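Local coordinates for protein trigger factor (Thermotoga maritima, PDB 2NSC) that probably binds the ribosome through this N-terminal domain and, as a whole, acts as a folding chaperone and peptidyl-prolyl cis-trans isomerase for newly made proteins, at residues A[1-9]-A[15-23]; A[63-74]-A[87-96]. One frame throughout, in Å; residues are numbered along the deposited sequence.

Interaction 1: A[1-9]-A[15-23]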
# COMPACT_ATOMS: atom_id res chain seq x y z
N MET A 1 -0.72 -0.03 -12.66
CA MET A 1 -1.80 0.71 -11.93
C MET A 1 -3.04 0.75 -12.80
O MET A 1 -2.95 1.04 -13.98
CB MET A 1 -1.34 2.13 -11.61
CG MET A 1 -2.40 3.04 -11.02
SD MET A 1 -1.89 4.78 -11.05
CE MET A 1 -1.09 4.91 -9.48
N GLU A 2 -4.20 0.47 -12.21
CA GLU A 2 -5.46 0.49 -12.95
C GLU A 2 -6.49 1.35 -12.22
O GLU A 2 -6.83 1.07 -11.08
CB GLU A 2 -5.98 -0.94 -13.16
CG GLU A 2 -4.96 -1.85 -13.89
CD GLU A 2 -5.55 -3.16 -14.42
OE1 GLU A 2 -6.10 -3.95 -13.61
OE2 GLU A 2 -5.43 -3.41 -15.65
N VAL A 3 -6.98 2.40 -12.87
CA VAL A 3 -8.00 3.24 -12.26
C VAL A 3 -9.39 3.01 -12.86
O VAL A 3 -9.56 2.92 -14.07
CB VAL A 3 -7.63 4.74 -12.31
CG1 VAL A 3 -7.53 5.21 -13.74
CG2 VAL A 3 -8.67 5.58 -11.57
N LYS A 4 -10.40 2.91 -12.01
CA LYS A 4 -11.74 2.65 -12.47
C LYS A 4 -12.65 3.74 -11.92
O LYS A 4 -12.59 4.06 -10.73
CB LYS A 4 -12.18 1.24 -12.03
CG LYS A 4 -13.65 0.92 -12.27
CD LYS A 4 -14.06 -0.39 -11.62
CE LYS A 4 -15.56 -0.64 -11.78
NZ LYS A 4 -16.01 -1.83 -10.97
N GLU A 5 -13.48 4.33 -12.77
CA GLU A 5 -14.45 5.33 -12.30
C GLU A 5 -15.65 4.61 -11.67
O GLU A 5 -16.38 3.91 -12.36
CB GLU A 5 -14.89 6.26 -13.43
CG GLU A 5 -15.84 7.36 -12.98
CD GLU A 5 -16.27 8.29 -14.12
OE1 GLU A 5 -15.42 8.98 -14.69
OE2 GLU A 5 -17.48 8.36 -14.42
N LEU A 6 -15.84 4.78 -10.37
CA LEU A 6 -16.97 4.14 -9.68
C LEU A 6 -18.27 4.90 -9.90
O LEU A 6 -19.33 4.30 -10.01
CB LEU A 6 -16.69 3.98 -8.19
CG LEU A 6 -15.53 3.08 -7.76
CD1 LEU A 6 -15.42 3.04 -6.23
CD2 LEU A 6 -15.70 1.66 -8.33
N GLU A 7 -18.19 6.23 -9.95
CA GLU A 7 -19.36 7.05 -10.23
C GLU A 7 -19.01 8.48 -10.56
O GLU A 7 -17.97 9.01 -10.15
CB GLU A 7 -20.40 6.99 -9.09
CG GLU A 7 -20.07 7.80 -7.86
CD GLU A 7 -21.14 7.67 -6.78
OE1 GLU A 7 -22.32 7.91 -7.07
OE2 GLU A 7 -20.79 7.35 -5.62
N ARG A 8 -19.92 9.09 -11.33
CA ARG A 8 -19.88 10.49 -11.63
C ARG A 8 -21.17 11.10 -11.12
O ARG A 8 -22.26 10.62 -11.42
CB ARG A 8 -19.76 10.69 -13.14
CG ARG A 8 -19.63 12.12 -13.56
CD ARG A 8 -19.32 12.21 -15.05
NE ARG A 8 -17.88 12.37 -15.32
CZ ARG A 8 -17.21 13.52 -15.20
NH1 ARG A 8 -17.83 14.62 -14.79
NH2 ARG A 8 -15.92 13.56 -15.48
N ASP A 9 -21.04 12.15 -10.32
CA ASP A 9 -22.19 12.83 -9.77
C ASP A 9 -21.97 14.32 -9.90
O ASP A 9 -21.42 14.96 -9.00
CB ASP A 9 -22.41 12.40 -8.31
CG ASP A 9 -23.44 13.27 -7.59
OD1 ASP A 9 -24.35 13.83 -8.26
OD2 ASP A 9 -23.31 13.41 -6.35
N LEU A 15 -13.05 7.61 -7.93
CA LEU A 15 -12.12 6.82 -8.70
C LEU A 15 -11.50 5.81 -7.76
O LEU A 15 -11.14 6.16 -6.64
CB LEU A 15 -11.01 7.69 -9.28
CG LEU A 15 -11.40 8.86 -10.21
CD1 LEU A 15 -10.16 9.68 -10.52
CD2 LEU A 15 -12.02 8.35 -11.49
N GLU A 16 -11.39 4.57 -8.23
CA GLU A 16 -10.77 3.51 -7.48
C GLU A 16 -9.46 3.10 -8.15
O GLU A 16 -9.47 2.58 -9.29
CB GLU A 16 -11.70 2.31 -7.42
CG GLU A 16 -11.11 1.14 -6.68
CD GLU A 16 -12.10 0.02 -6.56
OE1 GLU A 16 -12.34 -0.66 -7.59
OE2 GLU A 16 -12.64 -0.18 -5.44
N TYR A 17 -8.35 3.32 -7.45
CA TYR A 17 -7.02 2.97 -7.93
C TYR A 17 -6.64 1.61 -7.38
O TYR A 17 -6.69 1.40 -6.18
CB TYR A 17 -5.99 4.02 -7.47
CG TYR A 17 -6.08 5.33 -8.21
CD1 TYR A 17 -5.17 5.62 -9.24
CD2 TYR A 17 -7.09 6.26 -7.93
CE1 TYR A 17 -5.23 6.83 -9.96
CE2 TYR A 17 -7.18 7.48 -8.65
CZ TYR A 17 -6.25 7.75 -9.66
OH TYR A 17 -6.29 8.92 -10.37
N VAL A 18 -6.28 0.69 -8.27
CA VAL A 18 -5.79 -0.65 -7.89
C VAL A 18 -4.32 -0.74 -8.30
O VAL A 18 -3.98 -0.53 -9.47
CB VAL A 18 -6.62 -1.75 -8.59
CG1 VAL A 18 -6.05 -3.15 -8.28
CG2 VAL A 18 -8.09 -1.67 -8.17
N PHE A 19 -3.47 -1.05 -7.34
CA PHE A 19 -2.03 -1.02 -7.54
C PHE A 19 -1.49 -2.43 -7.75
O PHE A 19 -1.92 -3.37 -7.09
CB PHE A 19 -1.33 -0.33 -6.36
CG PHE A 19 -1.80 1.07 -6.13
CD1 PHE A 19 -1.24 2.13 -6.84
CD2 PHE A 19 -2.83 1.34 -5.22
CE1 PHE A 19 -1.69 3.45 -6.63
CE2 PHE A 19 -3.27 2.65 -5.01
CZ PHE A 19 -2.70 3.71 -5.72
N GLY A 20 -0.53 -2.54 -8.68
CA GLY A 20 0.07 -3.81 -9.03
C GLY A 20 1.24 -4.17 -8.13
O GLY A 20 1.68 -3.36 -7.32
N ALA A 21 1.72 -5.40 -8.27
CA ALA A 21 2.82 -5.91 -7.45
C ALA A 21 4.11 -5.05 -7.49
O ALA A 21 4.81 -4.94 -6.48
CB ALA A 21 3.13 -7.37 -7.85
N GLU A 22 4.41 -4.46 -8.64
CA GLU A 22 5.65 -3.69 -8.78
C GLU A 22 5.58 -2.37 -7.99
O GLU A 22 6.54 -2.00 -7.31
CB GLU A 22 5.97 -3.44 -10.25
CG GLU A 22 7.20 -2.56 -10.51
CD GLU A 22 8.48 -3.06 -9.83
OE1 GLU A 22 8.97 -4.17 -10.16
OE2 GLU A 22 9.02 -2.31 -8.96
N GLU A 23 4.43 -1.69 -8.08
CA GLU A 23 4.17 -0.43 -7.40
C GLU A 23 4.17 -0.63 -5.90
O GLU A 23 4.67 0.22 -5.16
CB GLU A 23 2.82 0.11 -7.85
CG GLU A 23 2.84 0.60 -9.28
CD GLU A 23 1.46 0.77 -9.85
OE1 GLU A 23 0.57 -0.04 -9.53
OE2 GLU A 23 1.28 1.73 -10.64
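Met1 meets Tyr17, near the end of strand 12-18, and Phe19 just beyond it. Its CB lies beside the Glu23 carboxylate, where the placement of OE2 is doubtful. CG stands anti to the backbone N (chi1 172°) and passes near Tyr17 CD1. SD then lies in plane at the edge of the Tyr17 ring, 3.8 Å from Tyr17 CD1, a Met-aromatic contact. A bend at chi3 turns the terminal CE toward Phe19: the sulfur meets Tyr17 and the methyl meets Phe19, a division a flexible thioether allows. One face of the Tyr17 ring is taken by Val3 CG2, 3.8 Å from the ring centroid and almost on the normal: a CH-pi contact suited to a compact beta-branched residue. Backbone bonds fix the register, with Glu2-Val18 and Lys4-Glu16 as hydrogen-bonded pairs (Glu2 N to Val18 O 2.9 Å). Gly20 N, at the N-cap of helix 21-36, donates to Glu23 OE1 at 2.9 Å, one half of a capping box; glycine has no side chain for the reciprocal bond. The hairpin has a classic bulge where Leu6 and Glu7 face Val14; Tyr17 OH bonds Thr77 of helix 74-77, and Phe19 packs on Leu70 of helix 62-71.

Interaction 2: A[63-74]-A[87-96]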
# COMPACT_ATOMS: atom_id res chain seq x y z
N GLN A 63 1.92 -1.71 6.63
CA GLN A 63 1.01 -1.53 5.50
C GLN A 63 0.50 -0.10 5.37
O GLN A 63 0.26 0.38 4.27
CB GLN A 63 -0.24 -2.40 5.66
CG GLN A 63 -0.08 -3.88 5.62
CD GLN A 63 -1.43 -4.58 5.59
OE1 GLN A 63 -2.49 -3.92 5.52
NE2 GLN A 63 -1.40 -5.91 5.61
N GLU A 64 0.26 0.55 6.52
CA GLU A 64 -0.23 1.93 6.54
C GLU A 64 0.76 2.85 5.84
O GLU A 64 0.36 3.71 5.05
CB GLU A 64 -0.46 2.40 7.97
CG GLU A 64 -1.56 1.63 8.70
CD GLU A 64 -2.88 1.57 7.91
OE1 GLU A 64 -3.33 2.61 7.35
OE2 GLU A 64 -3.47 0.46 7.85
N TYR A 65 2.05 2.66 6.13
CA TYR A 65 3.13 3.42 5.48
C TYR A 65 3.21 3.08 4.00
O TYR A 65 3.39 3.96 3.16
CB TYR A 65 4.47 3.18 6.19
CG TYR A 65 4.62 3.95 7.49
CD1 TYR A 65 4.71 5.36 7.48
CD2 TYR A 65 4.66 3.30 8.74
CE1 TYR A 65 4.85 6.11 8.68
CE2 TYR A 65 4.78 4.05 9.96
CZ TYR A 65 4.89 5.45 9.91
OH TYR A 65 5.02 6.20 11.06
N THR A 66 3.06 1.79 3.69
CA THR A 66 3.01 1.36 2.30
C THR A 66 1.88 2.05 1.54
O THR A 66 2.09 2.56 0.44
CB THR A 66 2.94 -0.18 2.15
OG1 THR A 66 4.07 -0.77 2.81
CG2 THR A 66 3.00 -0.58 0.68
N LEU A 67 0.70 2.11 2.14
CA LEU A 67 -0.42 2.75 1.50
C LEU A 67 -0.20 4.25 1.37
O LEU A 67 -0.61 4.84 0.36
CB LEU A 67 -1.71 2.44 2.25
CG LEU A 67 -2.29 1.07 1.99
CD1 LEU A 67 -3.20 0.66 3.15
CD2 LEU A 67 -3.03 1.03 0.64
N ASP A 68 0.43 4.88 2.36
CA ASP A 68 0.77 6.33 2.28
C ASP A 68 1.54 6.63 1.00
O ASP A 68 1.23 7.56 0.29
CB ASP A 68 1.64 6.78 3.46
CG ASP A 68 0.85 6.97 4.75
OD1 ASP A 68 -0.39 7.13 4.68
OD2 ASP A 68 1.47 6.96 5.83
N PHE A 69 2.58 5.83 0.74
CA PHE A 69 3.39 6.05 -0.44
C PHE A 69 2.68 5.67 -1.75
O PHE A 69 2.94 6.28 -2.79
CB PHE A 69 4.77 5.40 -0.29
CG PHE A 69 5.68 6.17 0.63
CD1 PHE A 69 6.26 7.37 0.20
CD2 PHE A 69 5.92 5.73 1.94
CE1 PHE A 69 7.09 8.10 1.06
CE2 PHE A 69 6.73 6.45 2.79
CZ PHE A 69 7.31 7.64 2.37
N LEU A 70 1.78 4.69 -1.70
CA LEU A 70 0.98 4.40 -2.89
C LEU A 70 0.10 5.61 -3.22
O LEU A 70 -0.02 5.97 -4.39
CB LEU A 70 0.14 3.14 -2.73
CG LEU A 70 0.85 1.78 -2.81
CD1 LEU A 70 -0.17 0.73 -2.46
CD2 LEU A 70 1.46 1.51 -4.20
N MET A 71 -0.48 6.22 -2.19
CA MET A 71 -1.32 7.40 -2.34
C MET A 71 -0.60 8.49 -3.11
O MET A 71 -1.23 9.26 -3.83
CB MET A 71 -1.76 7.92 -0.97
CG MET A 71 -3.13 7.43 -0.50
SD MET A 71 -3.49 7.80 1.26
CE MET A 71 -2.96 9.52 1.46
N ASP A 72 0.73 8.54 -2.99
CA ASP A 72 1.54 9.56 -3.68
C ASP A 72 1.65 9.36 -5.19
O ASP A 72 2.30 10.15 -5.87
CB ASP A 72 2.97 9.62 -3.09
CG ASP A 72 3.00 10.10 -1.64
OD1 ASP A 72 1.98 10.62 -1.13
OD2 ASP A 72 4.09 9.97 -1.01
N LEU A 73 1.06 8.29 -5.71
CA LEU A 73 1.12 8.06 -7.14
C LEU A 73 -0.07 8.74 -7.81
O LEU A 73 -0.05 9.00 -9.02
CB LEU A 73 1.10 6.56 -7.46
CG LEU A 73 2.34 5.75 -7.09
CD1 LEU A 73 2.08 4.28 -7.35
CD2 LEU A 73 3.60 6.24 -7.85
N ILE A 74 -1.07 9.03 -7.00
CA ILE A 74 -2.36 9.46 -7.50
C ILE A 74 -2.33 10.85 -8.16
O ILE A 74 -2.66 10.94 -9.33
CB ILE A 74 -3.46 9.34 -6.44
CG1 ILE A 74 -3.57 7.87 -6.01
CG2 ILE A 74 -4.81 9.88 -7.01
CD1 ILE A 74 -4.60 7.62 -4.93
N PRO A 87 -7.32 15.31 -4.16
CA PRO A 87 -8.19 14.15 -4.02
C PRO A 87 -8.44 13.84 -2.54
O PRO A 87 -7.52 13.95 -1.72
CB PRO A 87 -7.38 13.02 -4.65
CG PRO A 87 -6.43 13.71 -5.57
CD PRO A 87 -6.10 15.00 -4.92
N ILE A 88 -9.67 13.47 -2.21
CA ILE A 88 -10.03 13.08 -0.85
C ILE A 88 -10.08 11.56 -0.81
O ILE A 88 -10.81 10.94 -1.58
CB ILE A 88 -11.38 13.73 -0.44
CG1 ILE A 88 -11.20 15.24 -0.25
CG2 ILE A 88 -11.92 13.10 0.86
CD1 ILE A 88 -12.46 16.06 -0.41
N VAL A 89 -9.29 10.98 0.08
CA VAL A 89 -9.24 9.53 0.24
C VAL A 89 -10.44 9.08 1.04
O VAL A 89 -10.63 9.52 2.18
CB VAL A 89 -7.93 9.10 0.93
CG1 VAL A 89 -7.97 7.60 1.28
CG2 VAL A 89 -6.70 9.41 0.03
N THR A 90 -11.26 8.21 0.47
CA THR A 90 -12.45 7.71 1.15
C THR A 90 -12.34 6.23 1.55
O THR A 90 -13.14 5.72 2.34
CB THR A 90 -13.72 7.95 0.31
OG1 THR A 90 -13.55 7.33 -0.97
CG2 THR A 90 -13.98 9.50 0.13
N GLU A 91 -11.33 5.55 1.01
CA GLU A 91 -11.08 4.16 1.35
C GLU A 91 -9.64 3.76 1.02
O GLU A 91 -9.11 4.17 -0.01
CB GLU A 91 -12.03 3.25 0.58
CG GLU A 91 -12.00 1.80 1.00
CD GLU A 91 -13.18 1.00 0.45
OE1 GLU A 91 -13.49 1.15 -0.76
OE2 GLU A 91 -13.78 0.21 1.22
N ARG A 92 -9.04 2.93 1.88
CA ARG A 92 -7.71 2.33 1.67
C ARG A 92 -7.76 0.87 2.04
O ARG A 92 -8.46 0.49 2.98
CB ARG A 92 -6.66 3.00 2.56
CG ARG A 92 -6.10 4.29 1.97
CD ARG A 92 -5.55 5.27 3.04
NE ARG A 92 -4.69 4.65 4.06
CZ ARG A 92 -3.42 4.98 4.26
NH1 ARG A 92 -2.85 5.91 3.50
NH2 ARG A 92 -2.72 4.38 5.22
N GLU A 93 -6.99 0.05 1.32
CA GLU A 93 -6.97 -1.37 1.58
C GLU A 93 -5.68 -1.99 1.02
O GLU A 93 -5.32 -1.74 -0.12
CB GLU A 93 -8.21 -2.02 0.94
CG GLU A 93 -8.36 -3.53 1.14
CD GLU A 93 -9.47 -4.09 0.25
OE1 GLU A 93 -9.19 -4.47 -0.93
OE2 GLU A 93 -10.64 -4.13 0.71
N LEU A 94 -4.99 -2.78 1.83
CA LEU A 94 -3.89 -3.61 1.34
C LEU A 94 -4.08 -5.04 1.84
O LEU A 94 -4.28 -5.26 3.03
CB LEU A 94 -2.54 -3.05 1.79
CG LEU A 94 -1.30 -3.65 1.10
CD1 LEU A 94 -0.19 -2.65 1.03
CD2 LEU A 94 -0.81 -4.90 1.79
N LYS A 95 -4.02 -6.02 0.92
CA LYS A 95 -4.10 -7.45 1.28
C LYS A 95 -2.79 -8.13 0.92
O LYS A 95 -2.38 -8.14 -0.25
CB LYS A 95 -5.23 -8.16 0.53
CG LYS A 95 -6.62 -7.52 0.62
CD LYS A 95 -7.10 -7.50 2.04
CE LYS A 95 -8.48 -6.90 2.17
NZ LYS A 95 -8.82 -6.76 3.61
N ASP A 96 -2.12 -8.71 1.92
CA ASP A 96 -0.87 -9.42 1.67
C ASP A 96 -1.12 -10.65 0.80
O ASP A 96 -2.26 -11.12 0.66
CB ASP A 96 -0.20 -9.84 2.98
CG ASP A 96 0.43 -8.67 3.72
OD1 ASP A 96 1.09 -7.80 3.07
OD2 ASP A 96 0.27 -8.62 4.96
O HOH W 1 -4.19 -6.68 5.33
O HOH W 2 -5.81 2.65 6.00
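Arg92 lays its guanidinium against helix 62-71, where Glu64, Leu67, Asp68 and Met71 meet it over one face and along its edge. Leu67 CB sits over the centre of that face, 3.7 Å from Arg92 CZ, and offers an apolar floor to the flat cation. The acids work from its rim. Glu64 OE1 receives NH2 of Arg92 at 2.8 Å, within the guanidinium plane though from above its own carboxylate. Asp68 OD1 takes NH1 of Arg92 at 3.0 Å on its anti side, though out of the carboxylate plane, with the two planes 52° apart. NH2 also donates to the backbone O of Glu64, meeting a lone pair in the carbonyl plane; that oxygen already accepts the helical bond from Asp68 N. Met71 SD lies at the edge beside NH1 as a weak acceptor.

Among what positions the group are the arginine's own bend at chi3 (46°), a water bridging Arg92 NE to Glu64 OE1, and a bend of Glu64 at chi2 (-52°): its CB leads away, and the bend brings OE1 back. Leu94 packs its branched side chain between Leu67 and the methyl of Thr66, with Leu94 CD1 3.8 Å from Thr66 CG2. Gln63 suits a polar margin: a second water accepts from its NE2 and donates to Leu94 O, while NE2 gives a weak bond to Asp96 OD2 at 3.2 Å. At the other end, Met71 and Val89 meet tip to tip, SD to CG2 3.8 Å.

The outer shell is helix 21-36, where Thr66 touches Glu28 and Leu70 touches Ala27. Glu64 and Asp68, one helical turn apart, make with Arg92 a salt-bridge network that fastens an irregular, extended segment along a helix in this N-terminal trigger factor domain.

How the interactions relate
From the N terminus, interaction 1 comes first: it pairs strand 2-9 with strand 12-18, closing the short hairpin turn, and continues to the start of helix 21-36. The chain then runs through that helix and helix 51-58 before interaction 2 opens at helix 62-71; after an excursion through helix 74-77, the extended segment 87-96 returns to close this longer loop. The two loops follow in series, neither nested nor crossed. They touch in space, their centres about 11 Å apart: Met1 packs on Leu73, Tyr17 on Ile74, and Glu23 on Leu70. Helix 62-71 and the turn after it thus lie between the hairpin and segment 87-96, touching both.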